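Long-range contacts in beta-agarase (Persicobacter, PDB 6AII), which hydrolyses agarose to neoagarobiose as a family 16 glycoside hydrolase, probably by cutting its beta-1,4 linkages: residues A3-A7 against S28-N32; L23-M27 against S110-V114; L282-I286 against M313-I318. One frame throughout, in Å; residues are numbered along the deposited sequence.

Contact 1: A3-A7 against S28-N32; sequences AQDWA and SDDFN. With CA (calcium ion), chain B.
D5, D30 and N32 meet around a calcium ion, each supplying one oxygen. D5 OD2 lies 2.3 Å from calcium, the backbone O of D30 also 2.3 Å, and N32 OD1 2.5 Å; a water is a further ligand.

Hydrogen bonds link these residues to one another. N32 ND2 donates to D5 OD1 at 2.9 Å, reaching it from above the carboxylate plane, with amide and carboxylate turned 51° apart. This bond and the metal together are consistent with one flip of the N32 amide, NH2 to D5 and OD1 to calcium. D30 plays a double part: its carbonyl binds calcium, while its carboxylate, with CG between the backbone N and carbonyl carbon (chi1 58°), takes the D5 N-H on the anti lone pair of OD2 at 2.9 Å. That bond ties the type I turn Q4-A7 to the metal loop. A water lies within hydrogen-bonding distance of both Q4 OE1 and D30 OD1.

W6 adds packing: its ring edge, at CZ3, meets D29 C at 3.8 Å, while D30 CB and S28 CB approach CZ3 and CH2 obliquely. Q4 CB, from the same turn, lies over one face, toward the rim.

D316 and G74 complete the calcium site. W6 also packs on L23 and on R319 and Y321 of strand 312-325, to which 28-32 is hydrogen-bonded through the backbones of D29 and I318.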
# COMPACT_ATOMS: atom_id res chain seq x y z
N ALA A 3 -13.73 16.80 -16.62
CA ALA A 3 -14.01 15.67 -15.65
C ALA A 3 -12.66 15.08 -15.25
O ALA A 3 -11.76 14.97 -16.10
CB ALA A 3 -14.90 14.63 -16.34
N GLN A 4 -12.55 14.66 -13.99
CA GLN A 4 -11.26 14.03 -13.54
C GLN A 4 -11.19 12.61 -14.08
O GLN A 4 -12.15 12.05 -14.61
CB GLN A 4 -11.29 14.11 -12.02
CG GLN A 4 -11.41 15.58 -11.63
CD GLN A 4 -10.94 15.97 -10.26
OE1 GLN A 4 -9.78 16.29 -10.03
NE2 GLN A 4 -11.92 16.05 -9.38
N ASP A 5 -9.99 12.00 -13.90
CA ASP A 5 -9.76 10.70 -14.49
C ASP A 5 -10.74 9.65 -13.95
O ASP A 5 -11.02 8.68 -14.62
CB ASP A 5 -8.34 10.20 -14.25
CG ASP A 5 -7.25 10.86 -15.06
OD1 ASP A 5 -7.54 11.61 -16.02
OD2 ASP A 5 -6.10 10.64 -14.70
N TRP A 6 -11.15 9.76 -12.71
CA TRP A 6 -12.03 8.78 -12.07
C TRP A 6 -13.50 9.09 -12.36
O TRP A 6 -14.37 8.44 -11.81
CB TRP A 6 -11.80 8.75 -10.55
CG TRP A 6 -11.88 10.11 -9.93
CD1 TRP A 6 -13.00 10.82 -9.68
CD2 TRP A 6 -10.79 10.89 -9.45
NE1 TRP A 6 -12.71 11.99 -9.05
CE2 TRP A 6 -11.34 12.08 -8.94
CE3 TRP A 6 -9.40 10.71 -9.43
CZ2 TRP A 6 -10.54 13.06 -8.38
CZ3 TRP A 6 -8.62 11.69 -8.89
CH2 TRP A 6 -9.19 12.86 -8.37
N ALA A 7 -13.78 10.13 -13.12
CA ALA A 7 -15.21 10.51 -13.27
C ALA A 7 -15.93 9.38 -13.99
O ALA A 7 -15.37 8.75 -14.83
CB ALA A 7 -15.35 11.80 -14.02
N SER A 28 -6.58 14.08 -3.04
CA SER A 28 -7.03 13.55 -4.29
C SER A 28 -6.25 14.20 -5.44
O SER A 28 -5.99 15.43 -5.41
CB SER A 28 -8.55 13.73 -4.52
OG SER A 28 -9.32 13.17 -3.46
N ASP A 29 -5.83 13.40 -6.44
CA ASP A 29 -4.99 13.90 -7.52
C ASP A 29 -5.03 12.91 -8.67
O ASP A 29 -4.85 11.70 -8.39
CB ASP A 29 -3.57 14.13 -7.04
CG ASP A 29 -2.69 14.97 -7.95
OD1 ASP A 29 -3.01 15.14 -9.15
OD2 ASP A 29 -1.72 15.55 -7.38
N ASP A 30 -5.26 13.38 -9.93
CA ASP A 30 -5.14 12.47 -11.06
C ASP A 30 -3.87 12.62 -11.91
O ASP A 30 -3.76 12.01 -12.95
CB ASP A 30 -6.42 12.49 -11.90
CG ASP A 30 -6.84 13.84 -12.46
OD1 ASP A 30 -6.14 14.84 -12.23
OD2 ASP A 30 -7.87 13.81 -13.16
N PHE A 31 -2.90 13.39 -11.38
CA PHE A 31 -1.51 13.34 -11.85
C PHE A 31 -1.33 13.62 -13.35
O PHE A 31 -0.56 12.94 -14.04
CB PHE A 31 -0.90 11.97 -11.48
CG PHE A 31 -0.76 11.82 -10.00
CD1 PHE A 31 0.02 12.71 -9.30
CD2 PHE A 31 -1.43 10.82 -9.29
CE1 PHE A 31 0.19 12.60 -7.93
CE2 PHE A 31 -1.26 10.71 -7.92
CZ PHE A 31 -0.46 11.60 -7.24
N ASN A 32 -2.06 14.61 -13.85
CA ASN A 32 -2.04 14.89 -15.29
C ASN A 32 -1.23 16.15 -15.55
O ASN A 32 -1.50 16.92 -16.49
CB ASN A 32 -3.46 14.88 -15.85
CG ASN A 32 -4.16 13.54 -15.69
OD1 ASN A 32 -3.57 12.43 -15.75
ND2 ASN A 32 -5.47 13.62 -15.55
CA CA B . -3.85 10.25 -14.50
O HOH W 1 -6.63 16.43 -9.34
O HOH W 2 -7.63 17.00 -11.91
O HOH W 3 -8.20 16.54 -7.48
O HOH W 4 -4.16 9.81 -16.96

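Contact 2: L23-M27 against S110-V114; sequences LQADM and SKGHV
M27 and Q24 reach from the turn after strand 19-23 to the loop S110-V114, at a corner of the beta-jelly-roll sandwich typical of family 16. That loop carries the chain from strand 97-110 of one sheet to strand 118-125 of the other, and D26 of the short 3-10 segment 25-26 comes near G112.

The two long side chains are shaped differently. Q24 is extended, with CG opposite the backbone N (chi1 -176°), and the NE2 side of its amide faces the loop. NE2 donates to H113 O at 2.9 Å, the acceptor lying in the plane of the amide. The second N-H of the same nitrogen goes to D26 OD1, also 2.9 Å away and in plane, on the syn lone pair of the carboxylate. Held by two acceptors, the amide is fixed in its rotation and joins the turn to the loop.

M27 instead folds at chi2 and chi3, curling its sulfur and methyl along the loop. SD rests 3.6 Å from G112 C, where the absence of a side chain permits a close approach. CE passes obliquely by V114 CG1 at 3.8 Å, and M27 also touches L282 of one sheet and V320 of the other.

Two waters lie between the loops: one accepts from G112 N and is in reach of D26 O, the other donates to D26 OD2 and accepts from H113 N. Next to the M27 methyl, S110 OG turns back on its own loop and donates to G112 O at 2.7 Å, while M27 CE lies 3.5 Å from that OG.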
# COMPACT_ATOMS: atom_id res chain seq x y z
N LEU A 23 -15.70 14.52 -2.40
CA LEU A 23 -14.24 14.42 -2.64
C LEU A 23 -13.46 15.21 -1.60
O LEU A 23 -13.79 16.38 -1.31
CB LEU A 23 -13.89 14.87 -4.06
CG LEU A 23 -12.46 14.53 -4.49
CD1 LEU A 23 -12.29 13.07 -4.91
CD2 LEU A 23 -12.05 15.44 -5.64
N GLN A 24 -12.43 14.59 -1.00
CA GLN A 24 -11.51 15.31 -0.13
C GLN A 24 -10.39 15.86 -1.00
O GLN A 24 -9.44 15.14 -1.39
CB GLN A 24 -11.02 14.42 1.02
CG GLN A 24 -10.13 15.18 2.01
CD GLN A 24 -9.72 14.38 3.22
OE1 GLN A 24 -10.49 13.54 3.71
NE2 GLN A 24 -8.52 14.64 3.71
N ALA A 25 -10.46 17.15 -1.33
CA ALA A 25 -9.53 17.72 -2.34
C ALA A 25 -8.03 17.57 -1.98
O ALA A 25 -7.24 17.40 -2.90
CB ALA A 25 -9.88 19.17 -2.54
N ASP A 26 -7.65 17.68 -0.72
CA ASP A 26 -6.25 17.79 -0.36
C ASP A 26 -5.55 16.43 -0.44
O ASP A 26 -4.34 16.36 -0.35
CB ASP A 26 -6.03 18.43 0.99
CG ASP A 26 -6.40 17.63 2.21
OD1 ASP A 26 -7.17 16.66 2.10
OD2 ASP A 26 -5.99 18.04 3.29
N MET A 27 -6.33 15.40 -0.67
CA MET A 27 -5.78 14.01 -0.69
C MET A 27 -6.14 13.33 -2.01
O MET A 27 -6.06 12.12 -2.09
CB MET A 27 -6.34 13.19 0.47
CG MET A 27 -5.81 13.59 1.84
SD MET A 27 -4.06 13.24 1.97
CE MET A 27 -4.13 11.47 2.33
N SER A 110 1.83 11.71 1.97
CA SER A 110 0.92 12.84 1.84
C SER A 110 1.23 13.92 2.88
O SER A 110 1.73 13.62 3.95
CB SER A 110 -0.52 12.42 2.01
OG SER A 110 -0.81 11.95 3.29
N LYS A 111 0.94 15.15 2.49
CA LYS A 111 0.87 16.25 3.45
C LYS A 111 -0.37 16.10 4.34
O LYS A 111 -0.31 16.29 5.54
CB LYS A 111 0.81 17.59 2.71
CG LYS A 111 0.77 18.77 3.70
CD LYS A 111 0.68 20.08 3.00
CE LYS A 111 2.01 20.56 2.52
NZ LYS A 111 1.88 21.85 1.78
N GLY A 112 -1.51 15.77 3.75
CA GLY A 112 -2.74 15.68 4.47
C GLY A 112 -2.96 14.36 5.18
O GLY A 112 -2.10 13.43 5.10
N HIS A 113 -4.07 14.34 5.92
CA HIS A 113 -4.50 13.21 6.66
C HIS A 113 -5.91 12.79 6.26
O HIS A 113 -6.76 13.60 5.82
CB HIS A 113 -4.49 13.44 8.18
CG HIS A 113 -3.15 13.68 8.76
ND1 HIS A 113 -2.48 14.89 8.61
CD2 HIS A 113 -2.37 12.90 9.55
CE1 HIS A 113 -1.30 14.80 9.24
NE2 HIS A 113 -1.23 13.60 9.85
N VAL A 114 -6.21 11.52 6.53
CA VAL A 114 -7.58 11.06 6.53
C VAL A 114 -7.94 10.47 7.90
O VAL A 114 -7.07 10.07 8.66
CB VAL A 114 -7.83 10.03 5.42
CG1 VAL A 114 -7.46 10.59 4.05
CG2 VAL A 114 -7.05 8.77 5.65
O HOH W 5 -1.85 15.84 0.79
O HOH W 6 -5.83 16.68 5.58

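Contact 3: L282-I286 against M313-I318; sequences LIINI and MKVDWI. With CA (calcium ion), chain B.
M313 meets one flat group across the contact, the peptide of N285, whose carbonyl O lies 3.9 Å from M313 SD. The carboxamide of N285 leaves from the other side of its strand: ND2 bonds to E287 OE1 and also sits above the carbonyl plane of I286 O, while OD1 accepts from W136 NE1.

The remaining contacts are between apolar side chains. I284 stands in the middle, its two branches parting: CD1 meets I318 CD1 tip to tip at 3.5 Å, whereas CG2, anti to the backbone N, reaches M313 CE at 3.7 Å, the two side chains crossing at about a right angle. L282 CD2 and I318 CG2 touch end to end at 3.7 Å. I286 CG2 slides past M313 CB at 3.6 Å, going the opposite way. Alanine in place of I284 would probably open a gap between the sheets, leaving I318 CD1 and M313 CE without the branches they touch.

No hydrogen bond spans the contact: strands 282-286 and 313-315, 153° apart, face each other as layers of a beta sandwich. At a classic bulge of D316 and W317 opposite R123 the chain turns a corner, and D316 binds calcium through O and OD1. Strand 280-287 lies between strands 97-110 and 132-139, and I78 of strand 75-79 adds to the packing on I284 and I286.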
# COMPACT_ATOMS: atom_id res chain seq x y z
N LEU A 282 -1.23 9.09 3.95
CA LEU A 282 -1.14 8.05 2.92
C LEU A 282 0.33 7.98 2.48
O LEU A 282 0.99 8.99 2.19
CB LEU A 282 -2.09 8.43 1.78
CG LEU A 282 -2.06 7.50 0.56
CD1 LEU A 282 -2.60 6.14 0.92
CD2 LEU A 282 -2.87 8.13 -0.55
N ILE A 283 0.83 6.74 2.33
CA ILE A 283 2.14 6.47 1.88
C ILE A 283 2.02 5.56 0.65
O ILE A 283 1.29 4.55 0.70
CB ILE A 283 2.98 5.81 3.02
CG1 ILE A 283 2.95 6.71 4.27
CG2 ILE A 283 4.39 5.50 2.55
CD1 ILE A 283 3.86 6.30 5.40
N ILE A 284 2.73 5.91 -0.41
CA ILE A 284 2.86 5.02 -1.59
C ILE A 284 4.36 4.87 -1.87
O ILE A 284 5.08 5.85 -1.99
CB ILE A 284 2.15 5.57 -2.82
CG1 ILE A 284 0.70 5.91 -2.47
CG2 ILE A 284 2.27 4.53 -3.93
CD1 ILE A 284 -0.14 6.23 -3.68
N ASN A 285 4.82 3.63 -1.89
CA ASN A 285 6.25 3.47 -2.05
C ASN A 285 6.57 2.10 -2.64
O ASN A 285 5.73 1.17 -2.70
CB ASN A 285 7.01 3.60 -0.72
CG ASN A 285 6.93 2.35 0.14
OD1 ASN A 285 5.93 2.09 0.78
ND2 ASN A 285 7.97 1.54 0.19
N ILE A 286 7.84 1.98 -3.04
CA ILE A 286 8.40 0.71 -3.43
C ILE A 286 9.60 0.42 -2.51
O ILE A 286 10.17 1.35 -1.94
CB ILE A 286 8.82 0.64 -4.90
CG1 ILE A 286 9.98 1.59 -5.23
CG2 ILE A 286 7.57 0.87 -5.79
CD1 ILE A 286 10.44 1.61 -6.70
N MET A 313 6.63 1.75 -10.47
CA MET A 313 5.25 1.67 -9.96
C MET A 313 4.55 2.96 -10.37
O MET A 313 5.04 4.05 -10.04
CB MET A 313 5.20 1.53 -8.45
CG MET A 313 3.79 1.40 -7.89
SD MET A 313 3.84 1.40 -6.05
CE MET A 313 2.10 1.34 -5.70
N LYS A 314 3.44 2.87 -11.09
CA LYS A 314 2.79 4.06 -11.65
C LYS A 314 1.46 4.30 -10.91
O LYS A 314 0.76 3.31 -10.57
CB LYS A 314 2.51 3.90 -13.14
CG LYS A 314 3.76 3.72 -13.94
CD LYS A 314 3.53 3.48 -15.43
CE LYS A 314 4.84 3.28 -16.14
NZ LYS A 314 4.61 2.88 -17.54
N VAL A 315 1.14 5.55 -10.66
CA VAL A 315 -0.10 5.86 -9.97
C VAL A 315 -0.89 6.80 -10.90
O VAL A 315 -0.53 7.97 -11.05
CB VAL A 315 0.11 6.50 -8.59
CG1 VAL A 315 -1.22 6.71 -7.87
CG2 VAL A 315 1.07 5.67 -7.72
N ASP A 316 -1.97 6.27 -11.48
CA ASP A 316 -2.81 7.10 -12.39
C ASP A 316 -3.57 8.13 -11.59
O ASP A 316 -3.78 9.26 -12.05
CB ASP A 316 -3.74 6.17 -13.15
CG ASP A 316 -4.59 6.86 -14.21
OD1 ASP A 316 -4.17 7.96 -14.69
OD2 ASP A 316 -5.65 6.28 -14.56
N TRP A 317 -4.08 7.74 -10.44
CA TRP A 317 -4.82 8.67 -9.60
C TRP A 317 -4.94 8.13 -8.18
O TRP A 317 -4.83 6.91 -7.93
CB TRP A 317 -6.23 9.01 -10.17
CG TRP A 317 -7.15 7.91 -10.61
CD1 TRP A 317 -7.41 7.62 -11.90
CD2 TRP A 317 -7.98 7.04 -9.83
NE1 TRP A 317 -8.40 6.69 -12.02
CE2 TRP A 317 -8.78 6.32 -10.76
CE3 TRP A 317 -8.17 6.84 -8.45
CZ2 TRP A 317 -9.70 5.38 -10.35
CZ3 TRP A 317 -9.07 5.87 -8.04
CH2 TRP A 317 -9.84 5.17 -8.99
N ILE A 318 -5.17 9.03 -7.25
CA ILE A 318 -5.54 8.77 -5.89
C ILE A 318 -6.83 9.56 -5.67
O ILE A 318 -6.83 10.77 -5.99
CB ILE A 318 -4.47 9.21 -4.87
CG1 ILE A 318 -3.15 8.49 -5.11
CG2 ILE A 318 -4.97 9.09 -3.46
CD1 ILE A 318 -1.98 9.16 -4.43
CA CA B . -3.85 10.25 -14.50
O HOH W 4 -4.16 9.81 -16.96

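In the fold
The centres of the three contacts lie about 14 Å from one another. Contacts 1 and 2 alternate along the chain, their segments coming in the order 3-7, 23-27, 28-32, 110-114; contact 3 comes after both. Contact 3 is the buried one, some 8 Å from the chain's centre, joining the two sheets of the sandwich, while contacts 1 and 2 lie farther out, about 19 and 16 Å from it. Strand 312-325 connects contacts 1 and 3, which also share the calcium. Strand 280-287 ties contact 2 to contact 3 by S110 N to L282 O. The N-terminal segments are thus fastened to the sheet of strand 312-325 and, by M27, to the interior.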